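Local coordinates for protein halohydrin dehalogenase (Rhizobium radiobacter, PDB 4IY1) that probably converts vicinal halohydrins to epoxides with release of halide, and opens epoxides with nucleophiles such as cyanide, at residues Gly177-Asp182 and Pro191-Pro196; Trp201-Lys204 and Leu208-Leu211. The protein carries 37 engineered substitutions. All blocks are in the same frame, centred on the assembly; numbering follows the deposited sequence.

Contact 1: residues Gly177-Asp182 and Pro191-Pro196. Engineered in segment 177-182: G177 (natural residue Tyr), V178 (natural residue Leu), D179 (natural residue His), G181 (natural residue Glu). Engineered in segment 191-196: S195 (natural residue Asn).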
ATOM      1  N   GLY B 177     -10.531 -10.463  13.139  1.00 35.19           N
ATOM      2  CA  GLY B 177     -10.941 -11.832  13.413  1.00 29.48           C
ATOM      3  C   GLY B 177     -10.152 -12.453  14.553  1.00 35.23           C
ATOM      4  O   GLY B 177      -9.954 -13.676  14.589  1.00 35.62           O
ATOM      5  N   VAL B 178      -9.691 -11.625  15.493  1.00 27.66           N
ATOM      6  CA  VAL B 178      -8.994 -12.175  16.641  1.00 30.66           C
ATOM      7  C   VAL B 178      -9.999 -12.474  17.751  1.00 40.03           C
ATOM      8  O   VAL B 178     -10.726 -11.588  18.189  1.00 40.25           O
ATOM      9  CB  VAL B 178      -7.895 -11.243  17.177  1.00 34.05           C
ATOM     10  CG1 VAL B 178      -7.347 -11.824  18.466  1.00 35.04           C
ATOM     11  CG2 VAL B 178      -6.766 -11.107  16.149  1.00 26.89           C
ATOM     12  N   ASP B 179     -10.083 -13.737  18.153  1.00 36.78           N
ATOM     13  CA  ASP B 179     -11.003 -14.108  19.204  1.00 45.06           C
ATOM     14  C   ASP B 179     -10.791 -13.239  20.482  1.00 37.15           C
ATOM     15  O   ASP B 179      -9.686 -13.188  21.044  1.00 35.20           O
ATOM     16  CB  ASP B 179     -10.912 -15.610  19.506  1.00 41.00           C
ATOM     17  CG  ASP B 179     -11.689 -15.992  20.761  1.00 46.90           C
ATOM     18  OD1 ASP B 179     -11.036 -16.354  21.767  1.00 46.55           O
ATOM     19  OD2 ASP B 179     -12.917 -15.713  20.802  1.00 46.22           O
ATOM     20  N   SER B 180     -11.807 -12.450  20.841  1.00 31.75           N
ATOM     21  CA  SER B 180     -11.696 -11.579  22.018  1.00 35.21           C
ATOM     22  C   SER B 180     -12.348 -12.176  23.251  1.00 33.15           C
ATOM     23  O   SER B 180     -12.421 -11.525  24.306  1.00 37.03           O
ATOM     24  CB  SER B 180     -12.231 -10.154  21.748  1.00 30.25           C
ATOM     25  OG  SER B 180     -13.389 -10.127  20.915  1.00 35.84           O
ATOM     26  N   GLY B 181     -12.809 -13.423  23.125  1.00 42.15           N
ATOM     27  CA  GLY B 181     -13.345 -14.184  24.257  1.00 33.29           C
ATOM     28  C   GLY B 181     -14.604 -13.541  24.800  1.00 37.27           C
ATOM     29  O   GLY B 181     -15.593 -13.410  24.082  1.00 35.48           O
ATOM     30  N   ASP B 182     -14.540 -13.073  26.044  1.00 40.06           N
ATOM     31  CA  ASP B 182     -15.690 -12.432  26.679  1.00 44.67           C
ATOM     32  C   ASP B 182     -15.886 -10.995  26.209  1.00 46.35           C
ATOM     33  O   ASP B 182     -17.008 -10.491  26.226  1.00 45.45           O
ATOM     34  CB  ASP B 182     -15.563 -12.460  28.203  1.00 42.78           C
ATOM     35  CG  ASP B 182     -15.824 -13.837  28.792  1.00 52.95           C
ATOM     36  OD1 ASP B 182     -16.470 -14.678  28.124  1.00 49.70           O
ATOM     37  OD2 ASP B 182     -15.410 -14.067  29.943  1.00 61.13           O
ATOM     38  N   PRO B 191     -21.017 -14.258  19.288  1.00 47.08           N
ATOM     39  CA  PRO B 191     -21.568 -15.319  18.446  1.00 43.70           C
ATOM     40  C   PRO B 191     -20.545 -16.012  17.532  1.00 52.80           C
ATOM     41  O   PRO B 191     -20.915 -16.866  16.726  1.00 48.58           O
ATOM     42  CB  PRO B 191     -22.611 -14.581  17.592  1.00 41.24           C
ATOM     43  CG  PRO B 191     -22.149 -13.148  17.548  1.00 51.65           C
ATOM     44  CD  PRO B 191     -21.153 -12.927  18.664  1.00 40.99           C
ATOM     45  N   TRP B 192     -19.275 -15.637  17.642  1.00 52.55           N
ATOM     46  CA  TRP B 192     -18.297 -15.977  16.610  1.00 42.70           C
ATOM     47  C   TRP B 192     -17.880 -17.405  16.554  1.00 46.19           C
ATOM     48  O   TRP B 192     -17.619 -17.924  15.469  1.00 41.22           O
ATOM     49  CB  TRP B 192     -17.078 -15.062  16.689  1.00 39.90           C
ATOM     50  CG  TRP B 192     -17.449 -13.704  16.202  1.00 31.49           C
ATOM     51  CD1 TRP B 192     -17.814 -12.619  16.981  1.00 28.38           C
ATOM     52  CD2 TRP B 192     -17.849 -13.344  14.829  1.00 32.02           C
ATOM     53  NE1 TRP B 192     -18.329 -11.619  16.203  1.00 28.75           N
ATOM     54  CE2 TRP B 192     -18.319 -11.973  14.895  1.00 30.72           C
ATOM     55  CE3 TRP B 192     -17.738 -13.959  13.586  1.00 30.36           C
ATOM     56  CZ2 TRP B 192     -18.700 -11.270  13.761  1.00 35.56           C
ATOM     57  CZ3 TRP B 192     -18.160 -13.262  12.463  1.00 29.72           C
ATOM     58  CH2 TRP B 192     -18.603 -11.938  12.543  1.00 36.55           C
ATOM     59  N   LYS B 193     -17.763 -18.041  17.721  1.00 49.03           N
ATOM     60  CA  LYS B 193     -17.491 -19.475  17.794  1.00 55.36           C
ATOM     61  C   LYS B 193     -18.763 -20.344  17.827  1.00 60.61           C
ATOM     62  O   LYS B 193     -18.715 -21.518  17.474  1.00 66.18           O
ATOM     63  CB  LYS B 193     -16.570 -19.802  18.977  1.00 53.45           C
ATOM     64  CG  LYS B 193     -15.079 -19.722  18.640  1.00 60.78           C
ATOM     65  CD  LYS B 193     -14.225 -20.417  19.694  1.00 68.18           C
ATOM     66  CE  LYS B 193     -13.753 -19.440  20.767  1.00 72.30           C
ATOM     67  NZ  LYS B 193     -12.444 -18.825  20.381  1.00 68.05           N
ATOM     68  N   THR B 194     -19.911 -19.743  18.133  1.00 58.09           N
ATOM     69  CA  THR B 194     -21.143 -20.520  18.320  1.00 55.27           C
ATOM     70  C   THR B 194     -22.183 -20.418  17.186  1.00 55.66           C
ATOM     71  O   THR B 194     -22.762 -21.423  16.777  1.00 63.96           O
ATOM     72  CB  THR B 194     -21.796 -20.235  19.683  1.00 58.28           C
ATOM     73  OG1 THR B 194     -22.173 -18.855  19.754  1.00 60.43           O
ATOM     74  CG2 THR B 194     -20.818 -20.569  20.835  1.00 46.15           C
ATOM     75  N   SER B 195     -22.421 -19.216  16.674  1.00 46.43           N
ATOM     76  CA  SER B 195     -23.475 -19.029  15.688  1.00 41.63           C
ATOM     77  C   SER B 195     -23.091 -19.503  14.286  1.00 57.50           C
ATOM     78  O   SER B 195     -22.238 -18.900  13.630  1.00 53.79           O
ATOM     79  CB  SER B 195     -23.920 -17.582  15.633  1.00 40.53           C
ATOM     80  OG  SER B 195     -24.454 -17.276  14.354  1.00 44.09           O
ATOM     81  N   PRO B 196     -23.835 -20.485  13.760  1.00 58.23           N
ATOM     82  CA  PRO B 196     -23.405 -21.089  12.502  1.00 57.49           C
ATOM     83  C   PRO B 196     -23.286 -20.069  11.352  1.00 54.80           C
ATOM     84  O   PRO B 196     -22.466 -20.242  10.450  1.00 52.64           O
ATOM     85  CB  PRO B 196     -24.508 -22.133  12.209  1.00 52.93           C
ATOM     86  CG  PRO B 196     -25.608 -21.883  13.207  1.00 55.64           C
ATOM     87  CD  PRO B 196     -25.284 -20.626  13.969  1.00 54.04           C
TER
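OD2 of D179 is gripped by the hydroxyl of S189 and, weakly, by the backbone N of G181, 3.3 Å from OD2, while the ammonium of K193 comes in across the contact. K193 NZ makes its salt bridge to D179 OD1 at 3.2 Å, and OD2 is no farther from it. CG of D179 is nearer still, 3.0 Å from K193 NZ, so the ammonium sits over the face of the carboxylate, almost straight above its carbon. The lysine reaches this place through two bends, chi3 -93° and chi4 -90°, which bring its end across the aspartate at about a right angle. D179, with CG anti to its N (chi1 170°), sends its carboxylate out from the loop after strand 170-175, while its carbonyl O accepts a bond from Q214. Beyond K193, S195 N bonds to P191 O at 2.8 Å. This turn leads to the N-cap of helix 196-205, where S195 OG bonds to H198. W192, beside K193, meets W249 of the second subunit edge-to-face. D179, G181 and S195 are engineered. The carboxylate is thus tied weakly to its own loop by G181 and to the start of helix 189-192 by S189, whereas K193 arrives at the end of a bent, exposed chain, so this surface ion pair probably adds little rigid hold.

Contact 2: residues Trp201-Lys204 and Leu208-Leu211. Engineered in segment 201-204: W201 (natural residue His), R203 (natural residue Lys).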
ATOM      1  N   TRP B 201     -19.325 -17.210   7.869  1.00 46.10           N
ATOM      2  CA  TRP B 201     -18.743 -15.963   7.386  1.00 46.32           C
ATOM      3  C   TRP B 201     -17.231 -15.984   7.522  1.00 46.29           C
ATOM      4  O   TRP B 201     -16.513 -15.629   6.582  1.00 41.87           O
ATOM      5  CB  TRP B 201     -19.344 -14.785   8.148  1.00 44.55           C
ATOM      6  CG  TRP B 201     -18.978 -13.440   7.595  1.00 42.81           C
ATOM      7  CD1 TRP B 201     -19.670 -12.691   6.635  1.00 40.82           C
ATOM      8  CD2 TRP B 201     -17.847 -12.603   8.000  1.00 40.34           C
ATOM      9  NE1 TRP B 201     -19.053 -11.472   6.437  1.00 45.00           N
ATOM     10  CE2 TRP B 201     -17.930 -11.381   7.194  1.00 35.70           C
ATOM     11  CE3 TRP B 201     -16.786 -12.759   8.889  1.00 43.57           C
ATOM     12  CZ2 TRP B 201     -16.976 -10.382   7.280  1.00 42.74           C
ATOM     13  CZ3 TRP B 201     -15.836 -11.737   8.983  1.00 43.70           C
ATOM     14  CH2 TRP B 201     -15.915 -10.587   8.180  1.00 41.03           C
ATOM     15  N   VAL B 202     -16.739 -16.497   8.646  1.00 39.50           N
ATOM     16  CA  VAL B 202     -15.311 -16.547   8.890  1.00 34.13           C
ATOM     17  C   VAL B 202     -14.625 -17.483   7.902  1.00 45.21           C
ATOM     18  O   VAL B 202     -13.668 -17.086   7.200  1.00 35.99           O
ATOM     19  CB  VAL B 202     -14.990 -16.932  10.343  1.00 40.71           C
ATOM     20  CG1 VAL B 202     -13.506 -17.250  10.495  1.00 29.87           C
ATOM     21  CG2 VAL B 202     -15.396 -15.807  11.292  1.00 31.96           C
ATOM     22  N   ARG B 203     -15.226 -18.655   7.713  1.00 36.59           N
ATOM     23  CA  ARG B 203     -14.698 -19.659   6.810  1.00 42.60           C
ATOM     24  C   ARG B 203     -14.751 -19.196   5.367  1.00 36.65           C
ATOM     25  O   ARG B 203     -13.912 -19.575   4.560  1.00 50.06           O
ATOM     26  CB  ARG B 203     -15.427 -21.002   6.985  1.00 43.28           C
ATOM     27  CG  ARG B 203     -15.437 -21.500   8.429  1.00 57.82           C
ATOM     28  CD  ARG B 203     -15.995 -22.911   8.558  1.00 57.53           C
ATOM     29  NE  ARG B 203     -14.956 -23.911   8.345  1.00 77.57           N
ATOM     30  CZ  ARG B 203     -14.715 -24.511   7.184  1.00 74.31           C
ATOM     31  NH1 ARG B 203     -15.457 -24.230   6.120  1.00 72.73           N
ATOM     32  NH2 ARG B 203     -13.732 -25.397   7.089  1.00 69.87           N
ATOM     33  N   LYS B 204     -15.707 -18.332   5.061  1.00 31.62           N
ATOM     34  CA  LYS B 204     -15.823 -17.770   3.735  1.00 36.65           C
ATOM     35  C   LYS B 204     -14.725 -16.734   3.396  1.00 40.38           C
ATOM     36  O   LYS B 204     -14.173 -16.749   2.305  1.00 34.65           O
ATOM     37  CB  LYS B 204     -17.191 -17.143   3.560  1.00 37.74           C
ATOM     38  CG  LYS B 204     -17.557 -16.871   2.116  1.00 46.43           C
ATOM     39  CD  LYS B 204     -19.010 -16.462   2.038  1.00 48.74           C
ATOM     40  CE  LYS B 204     -19.429 -16.153   0.613  1.00 52.28           C
ATOM     41  NZ  LYS B 204     -20.838 -15.663   0.611  1.00 55.36           N
ATOM     42  N   LEU B 208      -7.318 -18.556   6.224  1.00 31.10           N
ATOM     43  CA  LEU B 208      -7.074 -19.670   7.111  1.00 31.13           C
ATOM     44  C   LEU B 208      -8.413 -20.248   7.650  1.00 30.95           C
ATOM     45  O   LEU B 208      -8.409 -21.206   8.393  1.00 30.78           O
ATOM     46  CB  LEU B 208      -6.173 -19.250   8.284  1.00 30.41           C
ATOM     47  CG  LEU B 208      -4.658 -19.088   8.073  1.00 32.28           C
ATOM     48  CD1 LEU B 208      -4.077 -18.365   9.271  1.00 24.79           C
ATOM     49  CD2 LEU B 208      -3.931 -20.412   7.872  1.00 25.06           C
ATOM     50  N   GLN B 209      -9.534 -19.624   7.310  1.00 30.73           N
ATOM     51  CA  GLN B 209     -10.852 -20.171   7.645  1.00 39.26           C
ATOM     52  C   GLN B 209     -11.028 -20.412   9.150  1.00 38.31           C
ATOM     53  O   GLN B 209     -11.698 -21.351   9.551  1.00 37.03           O
ATOM     54  CB  GLN B 209     -11.119 -21.477   6.866  1.00 33.59           C
ATOM     55  CG  GLN B 209     -11.218 -21.279   5.373  1.00 40.27           C
ATOM     56  CD  GLN B 209     -11.518 -22.573   4.628  1.00 50.02           C
ATOM     57  OE1 GLN B 209     -10.929 -23.620   4.913  1.00 52.56           O
ATOM     58  NE2 GLN B 209     -12.361 -22.484   3.611  1.00 43.71           N
ATOM     59  N   ARG B 210     -10.423 -19.556   9.968  1.00 34.15           N
ATOM     60  CA  ARG B 210     -10.652 -19.530  11.407  1.00 25.68           C
ATOM     61  C   ARG B 210     -10.443 -18.119  11.930  1.00 31.23           C
ATOM     62  O   ARG B 210     -10.099 -17.218  11.160  1.00 31.56           O
ATOM     63  CB  ARG B 210      -9.709 -20.486  12.129  1.00 29.94           C
ATOM     64  CG  ARG B 210      -8.240 -20.274  11.787  1.00 28.19           C
ATOM     65  CD  ARG B 210      -7.356 -20.976  12.802  1.00 32.08           C
ATOM     66  NE  ARG B 210      -5.940 -20.791  12.501  1.00 35.14           N
ATOM     67  CZ  ARG B 210      -5.156 -19.912  13.117  1.00 38.53           C
ATOM     68  NH1 ARG B 210      -5.659 -19.071  14.037  1.00 31.73           N
ATOM     69  NH2 ARG B 210      -3.862 -19.883  12.824  1.00 38.07           N
ATOM     70  N   LEU B 211     -10.792 -17.912  13.199  1.00 31.98           N
ATOM     71  CA  LEU B 211     -10.455 -16.705  13.930  1.00 30.82           C
ATOM     72  C   LEU B 211      -9.021 -16.852  14.394  1.00 33.22           C
ATOM     73  O   LEU B 211      -8.549 -17.966  14.597  1.00 29.87           O
ATOM     74  CB  LEU B 211     -11.366 -16.535  15.167  1.00 26.97           C
ATOM     75  CG  LEU B 211     -12.859 -16.289  14.968  1.00 35.07           C
ATOM     76  CD1 LEU B 211     -13.645 -16.497  16.266  1.00 41.89           C
ATOM     77  CD2 LEU B 211     -13.135 -14.912  14.390  1.00 33.88           C
TER
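V202 lays CG1 over the backbone carbonyl of R210, 3.5 Å from R210 O, while its other methyl, CG2, meets CD2 of L211 at 3.9 Å. The split follows from chi1 169°, which sets CG1 anti to the backbone N and CG2 anti to the carbonyl carbon. The two apolar side chains cross at about a right angle, and W192 packs on both of them.

Next to V202 in the helix, R203 meets Q209 and the chemistry turns polar. Q209 passes alongside the backbone of R203, its CG 3.3 Å from R203 O, and its extended end brings NE2 to the same oxygen in a weak hydrogen bond of 3.4 Å, bent to 142° at the hydrogen. The amide carbon CD lies over one face of the engineered R203 guanidinium, the two planes 38° apart; NH2 of R203 stays 4.0 Å from OE1 of Q209. Were Q209 an alanine, R203 O would probably lose this weak bond and one face of the guanidinium its amide cover.

R210 turns away from the helix: its NH1 donates to L211 O at 3.1 Å and forms a salt bridge with E216. The third subunit packs here, its E165 on Q209 and its D230 on R210. Such an arrangement, a helix whose following chain folds back against its last turn, belongs here to the segment linking strands 170-175 and 236-239 of the Rossmann-type sheet of the short-chain dehydrogenase/reductase superfamily.

Overall arrangement
Both contacts are surface ones within the connection between strands 170-175 and 236-239, and they follow one another in the chain, their centres about 11 Å apart. Contact 1 is the smaller, resting on one ion pair between two loop residues, one of them directly after W192. Contact 2 buries more and mixes methyl packing with a weak amide bond between helix 196-205 and its following loop. The two touch directly: G177 O lies 3.2 Å from L211 CB, and W192 CZ3 is 3.9 Å from W201 CE3. They also differ in their surroundings: around contact 1 the second subunit meets W192, whereas contact 2 borders both the second and the third.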